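Long-range contacts in DUF2235 domain-containing protein (Pseudomonas aeruginosa, PDB 4O5P), which is a type VI secretion effector that probably hydrolyses phospholipids of target membranes through an alpha/beta-hydrolase-type catalytic domain: residues 127-131 and 524-529; 512-516 and 547-551. All blocks are in the same frame, centred on the assembly; numbering follows the deposited sequence.

Contact 1. Residues 127-131 and 524-529; sequences KEFTP and YAAAQQ
A loop packs on a helix here: residues 127-131, between strand 111-116 and helix 139-162 of the alpha/beta-hydrolase-like part, meet the C-terminal part of helix 507-528 from the Tle1-like C-terminal region. Lys127, with positive phi (57/34), and Glu128 form a G1 beta bulge; their side chains turn from the helix to salt bridges with Glu176 and Arg145, respectively. Phe129 (-101/-8, chi1 m) aims its CB at the helix, with Phe129 CA 5.3 Å from Ala525 CA. One face of its ring receives Gln528 CB in a CH-pi contact, 3.5 Å from the centroid and 10° off the normal, and at the ring edge, near its plane, Gln529 NE2 lies 4.0 Å from Phe129 CD2. Tyr524, chi1 t, brings CE2 to 3.8 Å from Phe129 CD1, the two rings meeting obliquely with planes at 75°, while Tyr524 CD2 lies 3.4 Å from Phe129 O. Thr130 is extended (-124/141), and its CG2 reaches Ala525 CB at 3.6 Å.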
ATOM      1  N   LYS A 127       3.744 -13.365 -13.972  1.00 20.85           N
ATOM      2  CA  LYS A 127       4.882 -14.282 -13.792  1.00 25.14           C
ATOM      3  C   LYS A 127       5.730 -14.000 -12.554  1.00 24.08           C
ATOM      4  O   LYS A 127       6.947 -14.194 -12.568  1.00 21.17           O
ATOM      5  CB  LYS A 127       5.750 -14.345 -15.052  1.00 27.52           C
ATOM      6  CG  LYS A 127       5.022 -14.965 -16.238  1.00 30.54           C
ATOM      7  CD  LYS A 127       5.906 -15.035 -17.475  1.00 33.80           C
ATOM      8  CE  LYS A 127       6.132 -13.664 -18.048  1.00 31.49           C
ATOM      9  NZ  LYS A 127       6.423 -13.757 -19.503  1.00 44.52           N
ATOM     10  N   GLU A 128       5.076 -13.530 -11.491  1.00 22.81           N
ATOM     11  CA  GLU A 128       5.724 -13.340 -10.202  1.00 20.52           C
ATOM     12  C   GLU A 128       5.476 -14.626  -9.445  1.00 21.52           C
ATOM     13  O   GLU A 128       4.387 -14.829  -8.900  1.00 21.72           O
ATOM     14  CB  GLU A 128       5.088 -12.164  -9.464  1.00 16.68           C
ATOM     15  CG  GLU A 128       5.758 -11.794  -8.138  1.00 23.81           C
ATOM     16  CD  GLU A 128       5.391 -10.387  -7.702  1.00 23.54           C
ATOM     17  OE1 GLU A 128       5.220  -9.524  -8.598  1.00 19.85           O
ATOM     18  OE2 GLU A 128       5.261 -10.139  -6.482  1.00 21.47           O
ATOM     19  N   PHE A 129       6.470 -15.505  -9.419  1.00 21.14           N
ATOM     20  CA  PHE A 129       6.254 -16.845  -8.886  1.00 25.76           C
ATOM     21  C   PHE A 129       6.766 -17.074  -7.463  1.00 24.43           C
ATOM     22  O   PHE A 129       6.497 -18.116  -6.860  1.00 26.99           O
ATOM     23  CB  PHE A 129       6.804 -17.883  -9.861  1.00 25.37           C
ATOM     24  CG  PHE A 129       6.035 -17.949 -11.152  1.00 23.84           C
ATOM     25  CD1 PHE A 129       4.671 -18.208 -11.139  1.00 24.13           C
ATOM     26  CD2 PHE A 129       6.668 -17.760 -12.371  1.00 24.36           C
ATOM     27  CE1 PHE A 129       3.939 -18.285 -12.329  1.00 27.07           C
ATOM     28  CE2 PHE A 129       5.953 -17.834 -13.558  1.00 27.41           C
ATOM     29  CZ  PHE A 129       4.580 -18.096 -13.536  1.00 26.45           C
ATOM     30  N   THR A 130       7.494 -16.105  -6.923  1.00 23.65           N
ATOM     31  CA  THR A 130       7.958 -16.195  -5.541  1.00 25.30           C
ATOM     32  C   THR A 130       7.519 -14.995  -4.707  1.00 21.07           C
ATOM     33  O   THR A 130       7.512 -13.863  -5.188  1.00 24.00           O
ATOM     34  CB  THR A 130       9.502 -16.345  -5.437  1.00 27.90           C
ATOM     35  OG1 THR A 130      10.142 -15.431  -6.332  1.00 30.33           O
ATOM     36  CG2 THR A 130       9.926 -17.747  -5.781  1.00 26.24           C
ATOM     37  N   PRO A 131       7.151 -15.246  -3.445  1.00 24.71           N
ATOM     38  CA  PRO A 131       6.835 -14.161  -2.510  1.00 23.25           C
ATOM     39  C   PRO A 131       8.094 -13.373  -2.134  1.00 27.71           C
ATOM     40  O   PRO A 131       9.192 -13.832  -2.440  1.00 27.49           O
ATOM     41  CB  PRO A 131       6.266 -14.903  -1.294  1.00 27.88           C
ATOM     42  CG  PRO A 131       6.802 -16.280  -1.384  1.00 25.68           C
ATOM     43  CD  PRO A 131       6.957 -16.580  -2.848  1.00 24.42           C
ATOM     44  N   TYR A 524       7.553 -24.923  -6.787  1.00 36.36           N
ATOM     45  CA  TYR A 524       6.559 -24.150  -7.526  1.00 34.21           C
ATOM     46  C   TYR A 524       7.200 -23.210  -8.533  1.00 31.65           C
ATOM     47  O   TYR A 524       6.787 -23.145  -9.695  1.00 35.20           O
ATOM     48  CB  TYR A 524       5.693 -23.336  -6.565  1.00 31.51           C
ATOM     49  CG  TYR A 524       4.690 -22.453  -7.272  1.00 32.15           C
ATOM     50  CD1 TYR A 524       3.554 -22.997  -7.844  1.00 32.23           C
ATOM     51  CD2 TYR A 524       4.873 -21.074  -7.356  1.00 31.74           C
ATOM     52  CE1 TYR A 524       2.634 -22.212  -8.487  1.00 34.77           C
ATOM     53  CE2 TYR A 524       3.954 -20.274  -8.002  1.00 31.94           C
ATOM     54  CZ  TYR A 524       2.833 -20.856  -8.564  1.00 31.49           C
ATOM     55  OH  TYR A 524       1.904 -20.087  -9.214  1.00 28.75           O
ATOM     56  N   ALA A 525       8.210 -22.473  -8.079  1.00 31.39           N
ATOM     57  CA  ALA A 525       8.830 -21.448  -8.912  1.00 33.65           C
ATOM     58  C   ALA A 525       9.577 -22.069 -10.095  1.00 39.82           C
ATOM     59  O   ALA A 525       9.386 -21.658 -11.245  1.00 31.12           O
ATOM     60  CB  ALA A 525       9.754 -20.574  -8.078  1.00 33.93           C
ATOM     61  N   ALA A 526      10.422 -23.063  -9.809  1.00 37.43           N
ATOM     62  CA  ALA A 526      11.159 -23.756 -10.862  1.00 34.54           C
ATOM     63  C   ALA A 526      10.216 -24.426 -11.870  1.00 41.01           C
ATOM     64  O   ALA A 526      10.481 -24.428 -13.081  1.00 44.90           O
ATOM     65  CB  ALA A 526      12.123 -24.768 -10.255  1.00 41.83           C
ATOM     66  N   ALA A 527       9.112 -24.989 -11.381  1.00 35.87           N
ATOM     67  CA  ALA A 527       8.131 -25.576 -12.285  1.00 36.12           C
ATOM     68  C   ALA A 527       7.534 -24.509 -13.199  1.00 40.20           C
ATOM     69  O   ALA A 527       7.799 -24.499 -14.407  1.00 44.36           O
ATOM     70  CB  ALA A 527       7.041 -26.277 -11.508  1.00 39.89           C
ATOM     71  N   GLN A 528       6.745 -23.604 -12.617  1.00 39.57           N
ATOM     72  CA  GLN A 528       6.087 -22.540 -13.388  1.00 40.39           C
ATOM     73  C   GLN A 528       7.037 -21.789 -14.327  1.00 39.05           C
ATOM     74  O   GLN A 528       6.618 -21.249 -15.349  1.00 45.14           O
ATOM     75  CB  GLN A 528       5.384 -21.555 -12.452  1.00 31.90           C
ATOM     76  CG  GLN A 528       4.335 -22.195 -11.577  1.00 34.46           C
ATOM     77  CD  GLN A 528       3.305 -22.968 -12.373  1.00 39.09           C
ATOM     78  OE1 GLN A 528       2.806 -22.490 -13.393  1.00 43.10           O
ATOM     79  NE2 GLN A 528       2.981 -24.177 -11.912  1.00 39.00           N
ATOM     80  N   GLN A 529       8.316 -21.761 -13.976  1.00 40.77           N
ATOM     81  CA  GLN A 529       9.336 -21.256 -14.878  1.00 41.07           C
ATOM     82  C   GLN A 529       9.797 -22.373 -15.808  1.00 34.85           C
ATOM     83  O   GLN A 529      10.664 -22.170 -16.655  1.00 42.92           O
ATOM     84  CB  GLN A 529      10.511 -20.691 -14.077  1.00 38.60           C
ATOM     85  CG  GLN A 529      10.242 -19.304 -13.508  1.00 41.35           C
ATOM     86  CD  GLN A 529      11.038 -19.023 -12.250  1.00 42.06           C
ATOM     87  OE1 GLN A 529      12.076 -19.638 -12.003  1.00 45.76           O
ATOM     88  NE2 GLN A 529      10.544 -18.095 -11.437  1.00 40.72           N
TER

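Contact 2. Residues 512-516 and 547-551; sequences AWEAL and NVALI
Two neighbouring helices of the C-terminal region, 507-528 and 538-550, pack side to side near the start of the first and the end of the second. They come close where Asn547 CA lies 4.7 Å from Ala512 CA. The Asn547 side chain (chi1 m) is laid against the first helix, with OD1 3.4 Å from Ala512 CA, ND2 3.7 Å from Ala515 CB and CB 3.5 Å from Leu516 CD2. Val548 adds CG2 at 3.8 Å from Leu516 CD2, and Leu550 places CB 3.9 Å from Ala512 CB. Ile551, the first residue to leave helical angles (-99/158), has an off-well chi1 of -4°. Its CD1 sits over the five-membered ring of Trp513 (chi1 m), 3.4 Å from the centroid and 13° off the normal; Ile551 CG2 is a tight 3.2 Å from Trp513 CZ2, and Ile551 CG1 is 4.2 Å from Leu516 CD1. Gln509 NE2 bonds to Leu550 O, but no hydrogen bond joins the segments themselves: they cohere by van der Waals and CH-pi packing, Ala512 allowing the close backbone approach.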
ATOM      1  N   ALA A 512      10.129 -26.591  11.080  1.00 30.56           N
ATOM      2  CA  ALA A 512       9.506 -27.540  10.164  1.00 30.05           C
ATOM      3  C   ALA A 512       8.714 -26.839   9.054  1.00 29.37           C
ATOM      4  O   ALA A 512       9.067 -26.932   7.878  1.00 28.00           O
ATOM      5  CB  ALA A 512       8.610 -28.506  10.929  1.00 31.66           C
ATOM      6  N   TRP A 513       7.641 -26.151   9.438  1.00 30.70           N
ATOM      7  CA  TRP A 513       6.838 -25.370   8.497  1.00 29.11           C
ATOM      8  C   TRP A 513       7.715 -24.532   7.576  1.00 26.52           C
ATOM      9  O   TRP A 513       7.499 -24.513   6.361  1.00 30.87           O
ATOM     10  CB  TRP A 513       5.852 -24.445   9.231  1.00 27.17           C
ATOM     11  CG  TRP A 513       4.589 -25.111   9.718  1.00 28.21           C
ATOM     12  CD1 TRP A 513       4.218 -25.321  11.021  1.00 28.96           C
ATOM     13  CD2 TRP A 513       3.525 -25.634   8.913  1.00 30.53           C
ATOM     14  NE1 TRP A 513       2.995 -25.946  11.070  1.00 29.85           N
ATOM     15  CE2 TRP A 513       2.550 -26.150   9.789  1.00 32.04           C
ATOM     16  CE3 TRP A 513       3.302 -25.722   7.535  1.00 29.64           C
ATOM     17  CZ2 TRP A 513       1.374 -26.738   9.329  1.00 34.61           C
ATOM     18  CZ3 TRP A 513       2.142 -26.317   7.084  1.00 33.48           C
ATOM     19  CH2 TRP A 513       1.196 -26.822   7.977  1.00 33.72           C
ATOM     20  N   GLU A 514       8.702 -23.842   8.139  1.00 26.89           N
ATOM     21  CA  GLU A 514       9.588 -23.040   7.291  1.00 29.87           C
ATOM     22  C   GLU A 514      10.335 -23.861   6.220  1.00 33.44           C
ATOM     23  O   GLU A 514      10.296 -23.516   5.033  1.00 29.53           O
ATOM     24  CB  GLU A 514      10.553 -22.197   8.125  1.00 31.29           C
ATOM     25  CG  GLU A 514      11.659 -21.519   7.316  1.00 36.52           C
ATOM     26  CD  GLU A 514      11.157 -20.674   6.149  1.00 35.41           C
ATOM     27  OE1 GLU A 514      10.015 -20.166   6.188  1.00 38.48           O
ATOM     28  OE2 GLU A 514      11.919 -20.510   5.175  1.00 38.21           O
ATOM     29  N   ALA A 515      10.987 -24.952   6.619  1.00 28.31           N
ATOM     30  CA  ALA A 515      11.752 -25.733   5.648  1.00 29.43           C
ATOM     31  C   ALA A 515      10.855 -26.397   4.585  1.00 30.53           C
ATOM     32  O   ALA A 515      11.231 -26.470   3.391  1.00 32.88           O
ATOM     33  CB  ALA A 515      12.646 -26.751   6.357  1.00 26.80           C
ATOM     34  N   LEU A 516       9.674 -26.859   5.011  1.00 27.44           N
ATOM     35  CA  LEU A 516       8.678 -27.412   4.084  1.00 28.18           C
ATOM     36  C   LEU A 516       8.225 -26.353   3.072  1.00 34.54           C
ATOM     37  O   LEU A 516       8.111 -26.624   1.870  1.00 34.45           O
ATOM     38  CB  LEU A 516       7.447 -27.931   4.836  1.00 27.78           C
ATOM     39  CG  LEU A 516       7.607 -29.126   5.773  1.00 32.09           C
ATOM     40  CD1 LEU A 516       6.321 -29.410   6.547  1.00 30.83           C
ATOM     41  CD2 LEU A 516       8.037 -30.341   4.977  1.00 29.54           C
ATOM     42  N   ASN A 547       9.857 -33.285   9.094  1.00 37.90           N
ATOM     43  CA  ASN A 547       9.048 -32.066   9.126  1.00 34.34           C
ATOM     44  C   ASN A 547       7.567 -32.335   8.910  1.00 34.58           C
ATOM     45  O   ASN A 547       6.711 -31.806   9.629  1.00 33.55           O
ATOM     46  CB  ASN A 547       9.581 -31.070   8.089  1.00 30.73           C
ATOM     47  CG  ASN A 547      10.932 -30.519   8.470  1.00 29.99           C
ATOM     48  OD1 ASN A 547      11.263 -30.443   9.654  1.00 30.98           O
ATOM     49  ND2 ASN A 547      11.729 -30.141   7.478  1.00 27.89           N
ATOM     50  N   VAL A 548       7.276 -33.165   7.914  1.00 31.52           N
ATOM     51  CA  VAL A 548       5.917 -33.599   7.628  1.00 33.20           C
ATOM     52  C   VAL A 548       5.345 -34.335   8.830  1.00 36.13           C
ATOM     53  O   VAL A 548       4.136 -34.345   9.041  1.00 37.06           O
ATOM     54  CB  VAL A 548       5.883 -34.494   6.373  1.00 33.56           C
ATOM     55  CG1 VAL A 548       4.487 -35.042   6.118  1.00 38.32           C
ATOM     56  CG2 VAL A 548       6.366 -33.712   5.173  1.00 36.95           C
ATOM     57  N   ALA A 549       6.220 -34.939   9.631  1.00 35.86           N
ATOM     58  CA  ALA A 549       5.772 -35.604  10.845  1.00 32.67           C
ATOM     59  C   ALA A 549       5.524 -34.602  11.973  1.00 33.58           C
ATOM     60  O   ALA A 549       4.586 -34.760  12.755  1.00 34.64           O
ATOM     61  CB  ALA A 549       6.776 -36.678  11.274  1.00 34.49           C
ATOM     62  N   LEU A 550       6.366 -33.575  12.050  1.00 32.58           N
ATOM     63  CA  LEU A 550       6.234 -32.542  13.073  1.00 31.30           C
ATOM     64  C   LEU A 550       4.914 -31.761  12.961  1.00 34.17           C
ATOM     65  O   LEU A 550       4.447 -31.185  13.936  1.00 32.36           O
ATOM     66  CB  LEU A 550       7.454 -31.614  13.074  1.00 30.48           C
ATOM     67  CG  LEU A 550       8.759 -32.274  13.542  1.00 32.12           C
ATOM     68  CD1 LEU A 550       9.998 -31.496  13.109  1.00 33.12           C
ATOM     69  CD2 LEU A 550       8.754 -32.492  15.058  1.00 32.55           C
ATOM     70  N   ILE A 551       4.316 -31.738  11.776  1.00 33.21           N
ATOM     71  CA  ILE A 551       2.884 -31.478  11.703  1.00 33.61           C
ATOM     72  C   ILE A 551       2.198 -32.825  11.554  1.00 36.06           C
ATOM     73  O   ILE A 551       2.808 -33.773  11.089  1.00 42.31           O
ATOM     74  CB  ILE A 551       2.469 -30.623  10.513  1.00 41.52           C
ATOM     75  CG1 ILE A 551       3.685 -30.138   9.699  1.00 37.71           C
ATOM     76  CG2 ILE A 551       1.544 -29.517  11.005  1.00 43.84           C
ATOM     77  CD1 ILE A 551       4.418 -28.951  10.300  1.00 31.04           C
TER

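How the contacts relate
Helix 507-528 serves both contacts, its C-terminal part in contact 1 and a more N-terminal turn in contact 2; their centres are 21 Å apart and their nearest atoms about 9 Å, without touching. Contact 1 ties the C-terminal region to a loop of the hydrolase-like part, across almost 400 residues of sequence, whereas contact 2 is local, joining successive helices. Both are partly buried and lie on the same side of the chain centre, about 23 Å and 32 Å from it (centre to centre). Contact 1 sets one buried phenylalanine ring against tyrosine and glutamine side chains; contact 2, the larger interface, is mainly aliphatic, with an indole face and one asparagine amide.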